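Hydrogenase expression protein (PDB 3SB1) is of unknown function but probably takes part in the expression or maturation of hydrogenase. Local coordinates at residues A[93-98]-A[137-142]. Numbering follows the deposited sequence. Where two conformers were deposited one is given.
Sequences VSVTLH and ELVKSP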
ATOM      1  N   VAL A  93       2.390  -4.283   6.459  1.00 15.40           N
ATOM      2  CA  VAL A  93       2.376  -3.800   5.121  1.00 15.12           C
ATOM      3  C   VAL A  93       3.679  -3.151   4.711  1.00 16.73           C
ATOM      4  O   VAL A  93       4.222  -2.326   5.467  1.00 16.06           O
ATOM      5  CB  VAL A  93       1.227  -2.725   4.947  1.00 15.23           C
ATOM      6  CG1 VAL A  93       1.158  -2.190   3.547  1.00 19.81           C
ATOM      7  CG2 VAL A  93      -0.120  -3.299   5.405  1.00 18.59           C
ATOM      8  N   SER A  94       4.181  -3.554   3.548  0.60 15.26           N
ATOM      9  CA  SER A  94       5.353  -2.933   2.946  0.60 16.30           C
ATOM     10  C   SER A  94       5.001  -2.488   1.537  0.60 16.59           C
ATOM     11  O   SER A  94       4.338  -3.226   0.779  0.60 15.36           O
ATOM     12  CB  SER A  94       6.548  -3.883   2.913  0.60 18.38           C
ATOM     13  OG  SER A  94       6.850  -4.318   4.244  0.60 22.83           O
ATOM     14  N   VAL A  95       5.347  -1.261   1.186  1.00 15.34           N
ATOM     15  CA  VAL A  95       5.079  -0.790  -0.130  1.00 14.17           C
ATOM     16  C   VAL A  95       6.329  -0.264  -0.835  1.00 15.81           C
ATOM     17  O   VAL A  95       7.176   0.341  -0.181  1.00 16.25           O
ATOM     18  CB  VAL A  95       4.057   0.376  -0.124  1.00 15.33           C
ATOM     19  CG1 VAL A  95       3.682   0.797  -1.595  1.00 16.32           C
ATOM     20  CG2 VAL A  95       2.817   0.040   0.702  1.00 17.03           C
ATOM     21  N   THR A  96       6.464  -0.532  -2.139  0.50 15.16           N
ATOM     22  CA  THR A  96       7.543   0.039  -2.955  0.50 17.16           C
ATOM     23  C   THR A  96       6.937   0.749  -4.165  0.50 18.05           C
ATOM     24  O   THR A  96       6.172   0.153  -4.963  0.50 16.05           O
ATOM     25  CB  THR A  96       8.553  -0.970  -3.470  0.50 19.26           C
ATOM     26  OG1 THR A  96       9.072  -1.752  -2.392  0.50 21.85           O
ATOM     27  CG2 THR A  96       9.684  -0.251  -4.229  0.50 19.59           C
ATOM     28  N   LEU A  97       7.345   1.999  -4.338  1.00 16.56           N
ATOM     29  CA  LEU A  97       6.847   2.852  -5.387  1.00 19.96           C
ATOM     30  C   LEU A  97       8.004   3.208  -6.292  1.00 20.74           C
ATOM     31  O   LEU A  97       9.036   3.704  -5.825  1.00 21.08           O
ATOM     32  CB  LEU A  97       6.242   4.075  -4.750  1.00 22.37           C
ATOM     33  CG  LEU A  97       5.865   5.253  -5.594  1.00 27.01           C
ATOM     34  CD1 LEU A  97       4.831   4.829  -6.623  1.00 32.77           C
ATOM     35  CD2 LEU A  97       5.317   6.258  -4.595  1.00 34.01           C
ATOM     36  N   HIS A  98       7.864   2.965  -7.588  1.00 20.49           N
ATOM     37  CA  HIS A  98       8.997   3.208  -8.526  1.00 26.91           C
ATOM     38  C   HIS A  98       8.538   4.161  -9.569  1.00 30.01           C
ATOM     39  O   HIS A  98       7.806   3.713 -10.455  1.00 31.52           O
ATOM     40  CB  HIS A  98       9.518   1.922  -9.214  1.00 28.16           C
ATOM     41  CG  HIS A  98      10.352   1.026  -8.347  1.00 34.12           C
ATOM     42  ND1 HIS A  98       9.832  -0.043  -7.653  1.00 41.87           N
ATOM     43  CD2 HIS A  98      11.684   1.025  -8.092  1.00 39.83           C
ATOM     44  CE1 HIS A  98      10.798  -0.649  -6.987  1.00 41.67           C
ATOM     45  NE2 HIS A  98      11.931  -0.012  -7.227  1.00 42.70           N
ATOM     46  N   GLU A 137      -0.382   8.759   1.765  1.00 19.43           N
ATOM     47  CA  GLU A 137      -1.005   9.420   0.629  1.00 21.76           C
ATOM     48  C   GLU A 137      -0.475   8.915  -0.715  1.00 17.81           C
ATOM     49  O   GLU A 137      -1.189   8.742  -1.732  1.00 18.66           O
ATOM     50  CB  GLU A 137      -0.761  10.956   0.741  1.00 25.80           C
ATOM     51  CG  GLU A 137      -1.558  11.763  -0.204  1.00 33.93           C
ATOM     52  CD  GLU A 137      -3.055  11.644   0.064  1.00 43.31           C
ATOM     53  OE1 GLU A 137      -3.416  11.294   1.217  1.00 48.12           O
ATOM     54  OE2 GLU A 137      -3.870  11.906  -0.868  1.00 49.16           O
ATOM     55  N   LEU A 138       0.800   8.662  -0.728  1.00 16.73           N
ATOM     56  CA  LEU A 138       1.458   8.284  -1.961  1.00 17.35           C
ATOM     57  C   LEU A 138       1.039   6.993  -2.628  1.00 17.73           C
ATOM     58  O   LEU A 138       1.268   6.836  -3.833  1.00 20.23           O
ATOM     59  CB  LEU A 138       2.968   8.212  -1.710  1.00 19.73           C
ATOM     60  CG  LEU A 138       3.716   9.532  -1.567  1.00 22.87           C
ATOM     61  CD1 LEU A 138       5.088   9.388  -0.825  1.00 27.50           C
ATOM     62  CD2 LEU A 138       3.853  10.174  -2.970  1.00 30.76           C
ATOM     63  N   VAL A 139       0.456   6.068  -1.890  0.50 15.60           N
ATOM     64  CA  VAL A 139       0.131   4.790  -2.505  0.50 16.69           C
ATOM     65  C   VAL A 139      -1.155   4.887  -3.330  0.50 16.23           C
ATOM     66  O   VAL A 139      -1.315   4.151  -4.307  0.50 16.68           O
ATOM     67  CB  VAL A 139      -0.006   3.700  -1.447  0.50 15.75           C
ATOM     68  CG1 VAL A 139      -1.234   3.936  -0.575  0.50 18.40           C
ATOM     69  CG2 VAL A 139      -0.100   2.330  -2.094  0.50 18.09           C
ATOM     70  N   LYS A 140      -2.008   5.851  -3.002  1.00 16.79           N
ATOM     71  CA  LYS A 140      -3.303   5.968  -3.628  1.00 18.24           C
ATOM     72  C   LYS A 140      -3.223   6.419  -5.034  1.00 18.33           C
ATOM     73  O   LYS A 140      -2.492   7.358  -5.340  1.00 21.11           O
ATOM     74  CB  LYS A 140      -4.171   6.966  -2.866  1.00 18.94           C
ATOM     75  CG  LYS A 140      -4.577   6.573  -1.497  1.00 25.46           C
ATOM     76  CD  LYS A 140      -5.456   7.681  -0.946  1.00 33.98           C
ATOM     77  CE  LYS A 140      -6.027   7.375   0.381  1.00 41.37           C
ATOM     78  NZ  LYS A 140      -6.908   8.512   0.803  1.00 45.22           N
ATOM     79  N   SER A 141      -3.994   5.764  -5.897  1.00 17.28           N
ATOM     80  CA  SER A 141      -4.037   6.162  -7.286  1.00 17.99           C
ATOM     81  C   SER A 141      -4.945   7.412  -7.397  1.00 17.98           C
ATOM     82  O   SER A 141      -6.074   7.365  -6.983  1.00 17.56           O
ATOM     83  CB  SER A 141      -4.746   5.077  -8.078  1.00 20.11           C
ATOM     84  OG  SER A 141      -4.345   3.747  -7.712  1.00 28.22           O
ATOM     85  N   PRO A 142      -4.460   8.514  -7.960  1.00 17.79           N
ATOM     86  CA  PRO A 142      -5.309   9.689  -8.089  1.00 17.58           C
ATOM     87  C   PRO A 142      -6.505   9.464  -9.016  1.00 17.53           C
ATOM     88  O   PRO A 142      -6.441   8.680  -9.967  1.00 17.00           O
ATOM     89  CB  PRO A 142      -4.388  10.728  -8.714  1.00 19.46           C
ATOM     90  CG  PRO A 142      -3.003  10.269  -8.355  1.00 22.11           C
ATOM     91  CD  PRO A 142      -3.066   8.753  -8.323  1.00 20.36           C
TER
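Strand 93-97 and the turn at 137-139, which has helical backbone angles, come closest at the CA atoms of Leu97 and Val139, 7.6 Å apart, with no hydrogen bond joining the two backbones. A hydrogen bond of 3.3 Å from Lys140 N to Glu137 O closes the turn. From the strand, Val95 and Leu97 point toward this turn, which packs on the face of the sheet that they line. Val95 holds CG1 anti to its backbone N (chi1 -175°), and in the conformer given for Val139 this methyl meets Val139 CG2 at 4.1 Å, the two valines crossing at about a right angle. Leu97 reaches out with CD2, which lies 4.2 Å from both CB and the carbonyl O of Leu138, so the Leu97 methyl rests in van der Waals contact against the start of the Leu138 side chain and the Leu138 carbonyl. Strand 93-97 is an edge strand of the antiparallel sheet within its own chain, hydrogen-bonded to strand 102-107, where Leu105 touches both Val95 and Leu138; its other edge pairs antiparallel with a strand of the second subunit, continuing the sheet through the dimer. Val139 also touches Val93 of the second subunit, and Ser141 OG hydrogen-bonds Glu107 OE2 and Phe134 O there.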